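Local coordinates for protein 15-O-acetyltransferase (Fusarium sporotrichioides, PDB 3FOT) that acetylates the 15-hydroxyl of trichothecene precursors, a step in the fungal biosynthesis of mycotoxins such as T-2 toxin, at residues N228-V233 with F353-Q358; D190-R195 with S338-R343; V315-D320 with Q508-F513; E331-P336 with E431-F436; L59-P64 with T170-D175. One frame throughout, in Å; residues are numbered along the deposited sequence.

Interaction 1 of 5, residues N228-V233 with F353-Q358; sequences NLSPPV and FYAMCQ
The Phe353 ring carries Ser230 over one face and Pro231 O at its edge. Ser230 CB stands 4.0 Å from the centroid of the Phe353 ring and 17° off its normal, a CH-pi contact shifted toward the rim at CE1 and CD1. Pro231 O lies near the ring plane, 3.2 Å from Phe353 CE1. Val233 CB comes to Phe353 CZ obliquely, at 4.1 Å. Phe353 CG is anti to its backbone N (chi1 -162°), and the end of the side chain comes nearer to 228-233 than its start.

The hydroxyl of Ser230 does a different job. Tyr354 N donates to Ser230 OG over 3.0 Å in a nearly straight bond of 168°. Ser230 CB also touches Ala355 CB, at 4.1 Å. Further on, Val233 CG2 meets Cys357 SG at 4.2 Å.

Both segments are loops. Segment 228-233 leads toward helix 246-264. Segment 353-358 leads into strand 358-365. Val233 also packs on Leu411 of helix 406-423, the helix that carries the substrate-binding His414. Tyr354 OH is bonded to Asp200.

One serine therefore serves two chemistries. Its methylene packs on an aromatic face, while its hydroxyl accepts from the buried backbone N-H of Tyr354, the residue after Phe353. The two grips together probably fix how the loops sit on each other. The electropositive ring edge should also suit the carbonyl oxygen of Pro231.

Interaction 2 of 5, residues D190-R195 with S338-R343; sequences DGIGCR and SVDGRR
Asp340 is the first residue of 338-343 to meet the other segment. The side chains of Asp340 and Ile192 cross at about a right angle. Ile192 CD1 is modelled 3.0 Å from Asp340 OD2, a doubtfully short approach. Asp340 OD1 accepts from Arg342 N, which closes an Asx turn, and from Arg342 NH1 in a salt bridge of 2.9 Å. These two donors come from opposite faces of the carboxylate plane.

Arg342 follows, extended from CG to NE, and reaches Asp190 tip to tip. NH1 donates to Asp190 OD2 at 2.9 Å, on the syn lone pair. NH2 donates to Asp190 OD1, also at 2.9 Å, from 19° out of the carboxylate plane. The two planes are turned 41° apart. Ile192 CG2 covers one guanidinium face, 3.5 Å above its centre. Asp190 also caps helix 191-205 as its N-cap: Gly193 N donates to Asp190 OD1 at 2.9 Å. Outside the segments, Cys357 N and Gln358 NE2 bond to Asp190 OD2, and Phe353 O accepts from Arg342 NH2.

Asp190 is the closing aspartate of the HXXXD signature of BAHD acyltransferases. In relatives this residue is held by an arginine and has a structural role, and the geometry here is consistent with that. The buried guanidinium is gripped by two carboxylates at its edge and covered by a methyl on one face. Asp190 OD1 serves both Gly193 N and Arg342 NH2, and Asp340 OD1 both Arg342 N and NH1, so cap, turn and salt bridge should reinforce one another.

Interaction 3 of 5, residues V315-D320 with Q508-F513; sequences VLALLD and QSIVEF
Phe513 has CG anti to its carbonyl carbon (chi1 -76°), and the ring beyond it meets Leu316 and Ala317. Ser509 OG is anti to its backbone N (chi1 -178°) and comes 3.4 Å from Ala317 CB. Leu316 CB sits over one face of the Phe513 ring, 4.0 Å from the centroid and offset toward the rim, in a CH-pi contact. Phe513 CE2 reaches the backbone, 3.6 Å from Ala317 N. Ala317 CB also touches Ile510 CG1 at 3.8 Å. The small Ala317 side chain thus touches Ser509, Ile510 and the Phe513 ring.

A water bridges the two helices. It accepts from Ser509 OG at 2.6 Å, and it donates to Ala317 O at 2.8 Å and to Asp320 OD2 at 3.2 Å. Ser509 OG is also hydrogen-bonded to His375, whose ring stacks on Phe513.

The segments belong to helix 306-321 and to helix 500-516 near the C-terminus. Their axes approach to 8.7 Å, with N-to-C directions 124° apart. Helix 500-516 is the next element after strand 486-494. The contact is a helix-helix packing away from the substrate-binding His414, with an alanine at the closest backbone approach, as is common where two helices cross.

Interaction 4 of 5, residues E331-P336 with E431-F436; sequences EVFISP and EANPLF
Ser335 points its CB toward 431-436, and its OG makes the polar contacts. OG is anti to the backbone N (chi1 -177°). It lies 3.5 Å from Leu435 CD1, a methyl that also rests 3.4 Å from Pro336 O. Two waters bind the same OG. One lies 2.7 Å from Ser335 OG and accepts from Phe436 N at 2.9 Å. The other lies 2.6 Å from Ser335 OG and donates to Pro434 O at 2.9 Å.

Nearer the start of the strand, the Phe333 ring meets the side chain of Asn433. The two cross obliquely, with the ring and amide planes 31° apart. Pro434 O comes to the edge of the same ring near CZ, at the longer distance of 4.4 Å.

Strand 333-340 pairs with 358-365, and strand 435-441 is one of the two outermost strands of a separate four-stranded sheet. Ser335 is bonded through its backbone to Val363, and Leu435 to Leu476 and Ile478. Phe333 and Asn433 also pack on helix 306-321. Pro336 lies about 8 Å, side chain to side chain, from His414, which binds 15-deacetylcalonectrin.

The two segments thus meet through side chains and water and not through backbone pairing. By way of two waters, one buried serine hydroxyl is linked to both a backbone N-H and a carbonyl, so all three polar groups find partners where the backbones do not pair.

Interaction 5 of 5, residues L59-P64 with T170-D175; sequences LRNIAP and TPIPQD
Asn61, which forms an Asx turn at the end of strand 53-61, meets Ile172 and Pro173 with its amide nitrogen and Asp175 with its backbone O. Asn61 OD1 accepts from Ala63 N at 3.0 Å, which closes the turn. ND2 of the same amide makes two weak bonds, to Ile172 O at 3.0 Å and to Pro173 O at 3.2 Å. The backbone joins in: Asp175 N donates to Asn61 O at 2.8 Å.

This bond lies at the end of a strand pair. Strand 53-61 runs antiparallel to 177-184 in the six-stranded mixed sheet, and Asn61 also pairs with Ala176. Segment 170-175 is the end of the loop that leads into 177-184.

Arg60 reaches across from the strand. Its chain is bent at chi3, and NH1 donates to Asp175 O at 2.7 Å with the oxygen in the guanidinium plane. Arg60 NE keeps a salt bridge to Glu463 on strand 457-469. Gln174 starts away from the strand, but its bent chain returns beside Ala63 O. The short, weak bond from Gln174 NE2 to that oxygen is doubtful. A water accepts from Gln174 NE2 at 2.8 Å.

How the interactions relate
Interactions 1 to 4 are buried, while interaction 5 is partly exposed at the end of a strand. Interactions 1 and 2 touch, and Cys357 O takes a probable hydrogen bond from Gly341 N. Interaction 2 is a charged network around the HXXXD aspartate, while interaction 1 beside it is mainly aromatic and apolar packing with one hydroxyl bond. Interactions 2 and 4 share strand 333-340, about 22 Å apart between centres. Interactions 3 and 4 also touch, where Val315 and Leu318 of helix 306-321 pack on Phe333, Asn433 and Pro434. Those two contacts join apolar packing to bridging waters. Interaction 5 stands apart, about 45 Å from interaction 4 between centres, and relies on backbone carbonyls.

Interaction 1 of 5, residues N228-V233 with F353-Q358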
# COMPACT_ATOMS: atom_id res chain seq x y z
N ASN A 228 -16.37 -14.03 -7.91
CA ASN A 228 -15.85 -12.64 -7.99
C ASN A 228 -14.53 -12.44 -7.26
O ASN A 228 -13.90 -11.38 -7.40
CB ASN A 228 -16.90 -11.64 -7.48
CG ASN A 228 -18.10 -11.52 -8.40
OD1 ASN A 228 -18.01 -11.83 -9.59
ND2 ASN A 228 -19.21 -11.01 -7.87
N LEU A 229 -14.13 -13.43 -6.45
CA LEU A 229 -12.77 -13.46 -5.92
C LEU A 229 -11.75 -13.30 -7.06
O LEU A 229 -11.93 -13.84 -8.16
CB LEU A 229 -12.51 -14.75 -5.17
CG LEU A 229 -13.14 -14.97 -3.80
CD1 LEU A 229 -13.13 -16.46 -3.42
CD2 LEU A 229 -12.44 -14.14 -2.71
N SER A 230 -10.68 -12.54 -6.82
CA SER A 230 -9.62 -12.37 -7.82
C SER A 230 -9.08 -13.78 -8.10
O SER A 230 -8.91 -14.58 -7.17
CB SER A 230 -8.50 -11.43 -7.31
OG SER A 230 -8.98 -10.08 -7.24
N PRO A 231 -8.84 -14.09 -9.38
CA PRO A 231 -8.32 -15.42 -9.66
C PRO A 231 -6.87 -15.58 -9.17
O PRO A 231 -6.23 -14.57 -8.82
CB PRO A 231 -8.43 -15.51 -11.19
CG PRO A 231 -8.36 -14.10 -11.67
CD PRO A 231 -9.04 -13.29 -10.60
N PRO A 232 -6.38 -16.84 -9.08
CA PRO A 232 -4.99 -17.00 -8.65
C PRO A 232 -4.03 -16.33 -9.62
O PRO A 232 -4.14 -16.47 -10.85
CB PRO A 232 -4.80 -18.51 -8.59
CG PRO A 232 -6.21 -19.09 -8.52
CD PRO A 232 -7.03 -18.14 -9.34
N VAL A 233 -3.08 -15.58 -9.06
CA VAL A 233 -2.20 -14.75 -9.89
C VAL A 233 -1.43 -15.62 -10.93
O VAL A 233 -1.29 -15.26 -12.11
CB VAL A 233 -1.26 -13.88 -8.99
CG1 VAL A 233 -0.40 -14.77 -8.09
CG2 VAL A 233 -0.40 -12.97 -9.82
N PHE A 353 -8.17 -6.47 -10.46
CA PHE A 353 -7.47 -7.44 -9.62
C PHE A 353 -7.19 -6.80 -8.28
O PHE A 353 -6.48 -5.80 -8.20
CB PHE A 353 -6.14 -7.89 -10.26
CG PHE A 353 -5.59 -9.17 -9.67
CD1 PHE A 353 -5.97 -10.42 -10.20
CD2 PHE A 353 -4.74 -9.15 -8.57
CE1 PHE A 353 -5.47 -11.60 -9.66
CE2 PHE A 353 -4.22 -10.35 -8.03
CZ PHE A 353 -4.61 -11.57 -8.56
N TYR A 354 -7.78 -7.37 -7.23
CA TYR A 354 -7.75 -6.75 -5.89
C TYR A 354 -6.79 -7.41 -4.91
O TYR A 354 -6.34 -6.77 -3.96
CB TYR A 354 -9.17 -6.73 -5.29
CG TYR A 354 -10.05 -5.66 -5.90
CD1 TYR A 354 -10.44 -5.75 -7.24
CD2 TYR A 354 -10.45 -4.56 -5.16
CE1 TYR A 354 -11.22 -4.77 -7.82
CE2 TYR A 354 -11.26 -3.56 -5.72
CZ TYR A 354 -11.63 -3.68 -7.06
OH TYR A 354 -12.42 -2.71 -7.65
N ALA A 355 -6.48 -8.69 -5.12
CA ALA A 355 -5.49 -9.36 -4.28
C ALA A 355 -4.08 -8.82 -4.59
O ALA A 355 -3.92 -8.06 -5.56
CB ALA A 355 -5.55 -10.89 -4.49
N MET A 356 -3.10 -9.18 -3.77
CA MET A 356 -1.71 -8.79 -3.99
C MET A 356 -1.30 -9.14 -5.41
O MET A 356 -1.50 -10.27 -5.84
CB MET A 356 -0.80 -9.55 -3.03
CG MET A 356 0.64 -9.20 -3.11
SD MET A 356 1.08 -7.91 -1.93
CE MET A 356 0.75 -8.70 -0.36
N CYS A 357 -0.67 -8.20 -6.10
CA CYS A 357 -0.11 -8.50 -7.41
C CYS A 357 1.15 -7.66 -7.54
O CYS A 357 1.13 -6.57 -8.12
CB CYS A 357 -1.10 -8.24 -8.55
SG CYS A 357 -0.36 -8.80 -10.14
N GLN A 358 2.22 -8.17 -6.94
CA GLN A 358 3.47 -7.43 -6.83
C GLN A 358 4.63 -8.24 -7.36
O GLN A 358 4.61 -9.47 -7.30
CB GLN A 358 3.77 -7.07 -5.37
CG GLN A 358 2.70 -6.13 -4.77
CD GLN A 358 2.90 -4.71 -5.25
OE1 GLN A 358 3.99 -4.15 -5.08
NE2 GLN A 358 1.85 -4.11 -5.84

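Interaction 2 of 5, residues D190-R195 with S338-R343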
# COMPACT_ATOMS: atom_id res chain seq x y z
N ASP A 190 -2.86 -5.70 -2.17
CA ASP A 190 -1.73 -4.78 -2.16
C ASP A 190 -2.27 -3.35 -2.05
O ASP A 190 -3.48 -3.15 -1.96
CB ASP A 190 -0.79 -4.97 -3.36
CG ASP A 190 -1.48 -4.89 -4.68
OD1 ASP A 190 -2.60 -4.35 -4.76
OD2 ASP A 190 -0.86 -5.32 -5.68
N GLY A 191 -1.39 -2.36 -2.03
CA GLY A 191 -1.86 -0.97 -1.95
C GLY A 191 -2.84 -0.56 -3.02
O GLY A 191 -3.75 0.23 -2.76
N ILE A 192 -2.67 -1.11 -4.23
CA ILE A 192 -3.57 -0.83 -5.35
C ILE A 192 -4.95 -1.41 -5.08
O ILE A 192 -5.96 -0.71 -5.24
CB ILE A 192 -2.96 -1.38 -6.65
CG1 ILE A 192 -1.67 -0.61 -6.91
CG2 ILE A 192 -4.01 -1.35 -7.82
CD1 ILE A 192 -1.03 -0.85 -8.19
N GLY A 193 -5.00 -2.67 -4.69
CA GLY A 193 -6.26 -3.34 -4.49
C GLY A 193 -7.04 -2.68 -3.36
O GLY A 193 -8.27 -2.53 -3.44
N CYS A 194 -6.33 -2.29 -2.31
CA CYS A 194 -6.98 -1.71 -1.14
C CYS A 194 -7.53 -0.32 -1.50
O CYS A 194 -8.67 0.00 -1.18
CB CYS A 194 -6.00 -1.62 0.05
SG CYS A 194 -6.87 -1.40 1.61
N ARG A 195 -6.74 0.49 -2.19
CA ARG A 195 -7.28 1.80 -2.64
C ARG A 195 -8.43 1.66 -3.63
O ARG A 195 -9.39 2.44 -3.56
CB ARG A 195 -6.17 2.67 -3.22
CG ARG A 195 -5.24 3.13 -2.12
CD ARG A 195 -4.09 3.92 -2.67
NE ARG A 195 -3.11 3.06 -3.31
CZ ARG A 195 -2.18 3.50 -4.15
NH1 ARG A 195 -2.14 4.80 -4.48
NH2 ARG A 195 -1.32 2.64 -4.70
N SER A 338 9.80 -3.09 -4.89
CA SER A 338 8.66 -3.86 -5.37
C SER A 338 7.92 -3.02 -6.41
O SER A 338 8.00 -1.79 -6.40
CB SER A 338 7.74 -4.25 -4.21
OG SER A 338 7.32 -3.08 -3.56
N VAL A 339 7.23 -3.68 -7.34
CA VAL A 339 6.46 -2.99 -8.36
C VAL A 339 5.14 -3.70 -8.60
O VAL A 339 5.02 -4.90 -8.36
CB VAL A 339 7.23 -2.82 -9.71
CG1 VAL A 339 8.62 -2.14 -9.53
CG2 VAL A 339 7.42 -4.14 -10.39
N ASP A 340 4.16 -2.93 -9.06
CA ASP A 340 2.85 -3.44 -9.39
C ASP A 340 3.01 -4.39 -10.57
O ASP A 340 3.61 -4.01 -11.58
CB ASP A 340 1.93 -2.25 -9.76
CG ASP A 340 0.60 -2.68 -10.32
OD1 ASP A 340 0.21 -3.85 -10.16
OD2 ASP A 340 -0.09 -1.82 -10.92
N GLY A 341 2.49 -5.61 -10.42
CA GLY A 341 2.66 -6.67 -11.43
C GLY A 341 1.51 -6.83 -12.41
O GLY A 341 1.50 -7.74 -13.25
N ARG A 342 0.53 -5.94 -12.31
CA ARG A 342 -0.71 -6.12 -13.07
C ARG A 342 -0.54 -6.17 -14.59
O ARG A 342 -1.31 -6.85 -15.26
CB ARG A 342 -1.73 -5.06 -12.67
CG ARG A 342 -2.41 -5.44 -11.38
CD ARG A 342 -3.16 -4.23 -10.78
NE ARG A 342 -3.82 -4.62 -9.54
CZ ARG A 342 -3.21 -4.76 -8.36
NH1 ARG A 342 -1.90 -4.53 -8.24
NH2 ARG A 342 -3.91 -5.10 -7.29
N ARG A 343 0.47 -5.47 -15.11
CA ARG A 343 0.72 -5.47 -16.56
C ARG A 343 1.11 -6.86 -17.11
O ARG A 343 1.02 -7.09 -18.33
CB ARG A 343 1.79 -4.44 -16.91
CG ARG A 343 1.30 -3.01 -16.87
CD ARG A 343 2.48 -2.04 -16.95

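Interaction 3 of 5, residues V315-D320 with Q508-F513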
# COMPACT_ATOMS: atom_id res chain seq x y z
N VAL A 315 18.58 9.08 -2.60
CA VAL A 315 20.01 8.72 -2.70
C VAL A 315 20.91 9.91 -2.41
O VAL A 315 21.82 9.80 -1.58
CB VAL A 315 20.30 8.02 -4.04
CG1 VAL A 315 21.80 7.83 -4.25
CG2 VAL A 315 19.62 6.65 -4.01
N LEU A 316 20.63 11.06 -3.02
CA LEU A 316 21.44 12.27 -2.72
C LEU A 316 21.35 12.66 -1.25
O LEU A 316 22.36 13.06 -0.65
CB LEU A 316 21.05 13.46 -3.62
CG LEU A 316 21.85 13.61 -4.94
CD1 LEU A 316 21.81 12.37 -5.80
CD2 LEU A 316 21.36 14.81 -5.75
N ALA A 317 20.16 12.55 -0.66
CA ALA A 317 19.98 12.86 0.77
C ALA A 317 20.77 11.87 1.63
O ALA A 317 21.35 12.23 2.65
CB ALA A 317 18.48 12.84 1.15
N LEU A 318 20.82 10.62 1.19
CA LEU A 318 21.57 9.59 1.91
C LEU A 318 23.08 9.88 1.86
O LEU A 318 23.77 9.84 2.90
CB LEU A 318 21.29 8.21 1.32
CG LEU A 318 22.08 7.05 1.91
CD1 LEU A 318 21.62 6.82 3.31
CD2 LEU A 318 21.87 5.81 1.04
N LEU A 319 23.58 10.18 0.66
CA LEU A 319 24.99 10.54 0.44
C LEU A 319 25.37 11.79 1.22
O LEU A 319 26.46 11.85 1.81
CB LEU A 319 25.30 10.70 -1.06
CG LEU A 319 25.16 9.45 -1.93
CD1 LEU A 319 25.27 9.79 -3.42
CD2 LEU A 319 26.20 8.38 -1.55
N ASP A 320 24.46 12.77 1.27
CA ASP A 320 24.71 13.98 2.03
C ASP A 320 24.71 13.72 3.54
O ASP A 320 25.44 14.40 4.28
CB ASP A 320 23.67 15.05 1.68
CG ASP A 320 23.87 16.34 2.45
OD1 ASP A 320 24.86 17.05 2.19
OD2 ASP A 320 23.03 16.64 3.32
N GLN A 508 13.10 16.27 4.97
CA GLN A 508 13.27 17.65 4.50
C GLN A 508 14.41 17.75 3.47
O GLN A 508 14.34 18.54 2.50
CB GLN A 508 13.51 18.60 5.67
CG GLN A 508 12.24 18.85 6.52
CD GLN A 508 11.01 19.18 5.65
OE1 GLN A 508 10.04 18.40 5.57
NE2 GLN A 508 11.07 20.31 4.94
N SER A 509 15.46 16.96 3.68
CA SER A 509 16.58 16.92 2.75
C SER A 509 16.14 16.40 1.38
O SER A 509 16.51 16.95 0.33
CB SER A 509 17.71 16.02 3.31
OG SER A 509 18.83 16.01 2.41
N ILE A 510 15.36 15.31 1.39
CA ILE A 510 14.83 14.75 0.17
C ILE A 510 13.99 15.79 -0.54
O ILE A 510 14.16 16.01 -1.73
CB ILE A 510 13.92 13.53 0.46
CG1 ILE A 510 14.73 12.38 1.06
CG2 ILE A 510 13.18 13.09 -0.80
CD1 ILE A 510 13.83 11.37 1.82
N VAL A 511 13.09 16.42 0.21
CA VAL A 511 12.19 17.45 -0.37
C VAL A 511 12.98 18.61 -0.99
O VAL A 511 12.67 19.07 -2.10
CB VAL A 511 11.16 17.96 0.68
CG1 VAL A 511 10.40 19.18 0.14
CG2 VAL A 511 10.17 16.85 1.05
N GLU A 512 13.99 19.08 -0.25
CA GLU A 512 14.85 20.15 -0.75
C GLU A 512 15.51 19.80 -2.09
O GLU A 512 15.55 20.63 -3.01
CB GLU A 512 15.89 20.54 0.30
CG GLU A 512 16.61 21.85 -0.04
CD GLU A 512 17.60 22.29 1.03
OE1 GLU A 512 17.64 21.67 2.12
OE2 GLU A 512 18.34 23.27 0.76
N PHE A 513 16.04 18.58 -2.22
CA PHE A 513 16.62 18.18 -3.52
C PHE A 513 15.59 18.11 -4.64
O PHE A 513 15.86 18.53 -5.76
CB PHE A 513 17.37 16.85 -3.43
CG PHE A 513 18.71 16.93 -2.76
CD1 PHE A 513 19.70 17.82 -3.22
CD2 PHE A 513 19.01 16.08 -1.68
CE1 PHE A 513 20.98 17.87 -2.63
CE2 PHE A 513 20.29 16.13 -1.07
CZ PHE A 513 21.26 17.03 -1.54
O HOH W 1 20.60 14.67 3.79

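Interaction 4 of 5, residues E331-P336 with E431-F436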
# COMPACT_ATOMS: atom_id res chain seq x y z
N GLU A 331 31.47 1.49 -3.80
CA GLU A 331 30.12 1.20 -3.32
C GLU A 331 29.09 1.38 -4.42
O GLU A 331 29.19 2.28 -5.26
CB GLU A 331 29.75 2.10 -2.16
CG GLU A 331 30.47 1.77 -0.89
CD GLU A 331 29.80 0.72 -0.03
OE1 GLU A 331 28.69 0.24 -0.36
OE2 GLU A 331 30.39 0.38 1.01
N VAL A 332 28.09 0.52 -4.41
CA VAL A 332 26.98 0.65 -5.33
C VAL A 332 25.73 0.76 -4.49
O VAL A 332 25.51 -0.06 -3.60
CB VAL A 332 26.86 -0.59 -6.25
CG1 VAL A 332 25.86 -0.34 -7.37
CG2 VAL A 332 28.22 -0.94 -6.83
N PHE A 333 24.91 1.77 -4.77
CA PHE A 333 23.59 1.82 -4.16
C PHE A 333 22.73 0.79 -4.86
O PHE A 333 22.52 0.86 -6.07
CB PHE A 333 22.96 3.22 -4.26
CG PHE A 333 21.61 3.29 -3.65
CD1 PHE A 333 21.46 3.51 -2.28
CD2 PHE A 333 20.48 3.10 -4.43
CE1 PHE A 333 20.18 3.55 -1.69
CE2 PHE A 333 19.20 3.13 -3.85
CZ PHE A 333 19.07 3.36 -2.49
N ILE A 334 22.30 -0.21 -4.09
CA ILE A 334 21.49 -1.31 -4.60
C ILE A 334 20.25 -1.37 -3.71
O ILE A 334 20.34 -1.40 -2.48
CB ILE A 334 22.24 -2.66 -4.56
CG1 ILE A 334 23.50 -2.60 -5.44
CG2 ILE A 334 21.33 -3.81 -5.02
CD1 ILE A 334 24.42 -3.79 -5.28
N SER A 335 19.09 -1.38 -4.35
CA SER A 335 17.83 -1.40 -3.63
C SER A 335 16.85 -2.33 -4.33
O SER A 335 16.41 -2.04 -5.45
CB SER A 335 17.23 -0.00 -3.53
OG SER A 335 16.03 -0.04 -2.76
N PRO A 336 16.51 -3.45 -3.66
CA PRO A 336 15.49 -4.37 -4.17
C PRO A 336 14.16 -3.73 -3.87
O PRO A 336 13.80 -3.58 -2.69
CB PRO A 336 15.68 -5.63 -3.30
CG PRO A 336 16.93 -5.39 -2.47
CD PRO A 336 17.05 -3.90 -2.37
N GLU A 431 23.03 -1.05 10.23
CA GLU A 431 22.71 -0.09 9.15
C GLU A 431 21.70 -0.68 8.16
O GLU A 431 21.69 -1.89 7.90
CB GLU A 431 23.98 0.36 8.40
CG GLU A 431 25.07 0.96 9.35
CD GLU A 431 26.43 1.15 8.71
OE1 GLU A 431 26.55 1.05 7.47
OE2 GLU A 431 27.39 1.42 9.47
N ALA A 432 20.86 0.18 7.61
CA ALA A 432 19.87 -0.25 6.63
C ALA A 432 19.55 0.93 5.73
O ALA A 432 19.26 2.02 6.22
CB ALA A 432 18.60 -0.71 7.31
N ASN A 433 19.62 0.71 4.43
CA ASN A 433 19.33 1.79 3.51
C ASN A 433 17.82 2.05 3.38
O ASN A 433 17.02 1.12 3.47
CB ASN A 433 20.00 1.55 2.15
CG ASN A 433 21.39 2.19 2.07
OD1 ASN A 433 22.15 1.93 1.15
ND2 ASN A 433 21.72 3.04 3.06
N PRO A 434 17.43 3.32 3.21
CA PRO A 434 16.03 3.61 2.96
C PRO A 434 15.49 2.88 1.73
O PRO A 434 16.23 2.59 0.76
CB PRO A 434 16.02 5.14 2.76
CG PRO A 434 17.24 5.59 3.54
CD PRO A 434 18.25 4.55 3.25
N LEU A 435 14.20 2.57 1.77
CA LEU A 435 13.53 1.94 0.65
C LEU A 435 12.47 2.91 0.10
O LEU A 435 11.78 3.57 0.87
CB LEU A 435 12.85 0.64 1.10
CG LEU A 435 12.07 -0.12 -0.01
CD1 LEU A 435 13.03 -0.74 -1.03
CD2 LEU A 435 11.18 -1.18 0.62
N PHE A 436 12.37 2.98 -1.22
CA PHE A 436 11.33 3.80 -1.86
C PHE A 436 10.18 2.95 -2.39
O PHE A 436 10.39 1.94 -3.06
CB PHE A 436 11.94 4.61 -3.00
CG PHE A 436 10.93 5.43 -3.76
CD1 PHE A 436 10.26 6.48 -3.12
CD2 PHE A 436 10.63 5.14 -5.08
CE1 PHE A 436 9.30 7.25 -3.81
CE2 PHE A 436 9.67 5.90 -5.78
CZ PHE A 436 9.01 6.96 -5.13
O HOH W 2 14.36 2.00 -3.11
O HOH W 3 16.79 -0.09 -0.26

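Interaction 5 of 5, residues L59-P64 with T170-D175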
# COMPACT_ATOMS: atom_id res chain seq x y z
N LEU A 59 -12.54 13.95 4.84
CA LEU A 59 -13.64 14.34 3.98
C LEU A 59 -14.26 15.62 4.54
O LEU A 59 -14.13 15.91 5.74
CB LEU A 59 -14.70 13.24 3.91
CG LEU A 59 -14.30 11.78 3.65
CD1 LEU A 59 -15.56 10.92 3.64
CD2 LEU A 59 -13.56 11.60 2.35
N ARG A 60 -14.91 16.38 3.68
CA ARG A 60 -15.64 17.56 4.13
C ARG A 60 -17.10 17.44 3.70
O ARG A 60 -17.39 17.07 2.57
CB ARG A 60 -15.01 18.82 3.55
CG ARG A 60 -15.65 20.09 4.07
CD ARG A 60 -14.85 21.37 3.75
NE ARG A 60 -13.42 21.27 4.08
CZ ARG A 60 -12.87 21.49 5.28
NH1 ARG A 60 -13.61 21.83 6.33
NH2 ARG A 60 -11.55 21.37 5.42
N ASN A 61 -18.01 17.79 4.61
CA ASN A 61 -19.41 17.82 4.30
C ASN A 61 -19.72 19.00 3.36
O ASN A 61 -19.70 20.17 3.78
CB ASN A 61 -20.26 17.93 5.57
CG ASN A 61 -21.75 18.02 5.27
OD1 ASN A 61 -22.16 17.87 4.11
ND2 ASN A 61 -22.57 18.21 6.30
N ILE A 62 -19.95 18.70 2.09
CA ILE A 62 -20.29 19.74 1.11
C ILE A 62 -21.70 19.56 0.57
O ILE A 62 -22.07 20.12 -0.46
CB ILE A 62 -19.27 19.85 -0.04
CG1 ILE A 62 -19.12 18.52 -0.80
CG2 ILE A 62 -17.94 20.37 0.49
CD1 ILE A 62 -18.57 18.69 -2.22
N ALA A 63 -22.47 18.75 1.28
CA ALA A 63 -23.79 18.37 0.83
C ALA A 63 -24.78 19.55 0.79
O ALA A 63 -24.56 20.57 1.47
CB ALA A 63 -24.32 17.26 1.72
N PRO A 64 -25.87 19.38 0.01
CA PRO A 64 -26.96 20.36 0.06
C PRO A 64 -27.40 20.47 1.52
O PRO A 64 -27.34 19.48 2.26
CB PRO A 64 -28.08 19.70 -0.76
CG PRO A 64 -27.42 18.66 -1.62
CD PRO A 64 -26.15 18.25 -0.89
N THR A 170 -25.71 13.65 16.35
CA THR A 170 -25.53 15.06 16.07
C THR A 170 -25.38 15.28 14.55
O THR A 170 -24.50 14.68 13.93
CB THR A 170 -24.28 15.60 16.80
OG1 THR A 170 -24.42 15.38 18.22
CG2 THR A 170 -24.08 17.10 16.53
N PRO A 171 -26.20 16.18 13.95
CA PRO A 171 -26.01 16.48 12.53
C PRO A 171 -24.62 17.06 12.29
O PRO A 171 -24.13 17.92 13.05
CB PRO A 171 -27.09 17.53 12.24
CG PRO A 171 -28.11 17.36 13.32
CD PRO A 171 -27.33 16.94 14.54
N ILE A 172 -23.97 16.54 11.25
CA ILE A 172 -22.62 16.96 10.91
C ILE A 172 -22.77 18.30 10.18
O ILE A 172 -23.42 18.37 9.16
CB ILE A 172 -21.89 15.90 10.09
CG1 ILE A 172 -21.62 14.64 10.97
CG2 ILE A 172 -20.56 16.47 9.54
CD1 ILE A 172 -21.46 13.40 10.16
N PRO A 173 -22.21 19.38 10.76
CA PRO A 173 -22.43 20.70 10.19
C PRO A 173 -21.93 20.81 8.74
O PRO A 173 -21.01 20.08 8.34
CB PRO A 173 -21.61 21.60 11.10
CG PRO A 173 -21.58 20.89 12.42
CD PRO A 173 -21.44 19.43 12.01
N GLN A 174 -22.52 21.73 7.98
CA GLN A 174 -22.01 22.10 6.67
C GLN A 174 -20.54 22.46 6.82
O GLN A 174 -20.19 23.16 7.78
CB GLN A 174 -22.76 23.33 6.13
CG GLN A 174 -24.01 22.97 5.36
CD GLN A 174 -23.66 22.14 4.14
OE1 GLN A 174 -22.76 22.50 3.37
NE2 GLN A 174 -24.34 21.02 3.97
N ASP A 175 -19.72 21.94 5.92
CA ASP A 175 -18.26 22.14 5.88
C ASP A 175 -17.44 21.57 7.02
O ASP A 175 -16.23 21.80 7.09
CB ASP A 175 -17.91 23.60 5.60
CG ASP A 175 -18.54 24.07 4.31
OD1 ASP A 175 -18.29 23.41 3.26
OD2 ASP A 175 -19.33 25.03 4.36
O HOH W 4 -25.76 18.99 5.32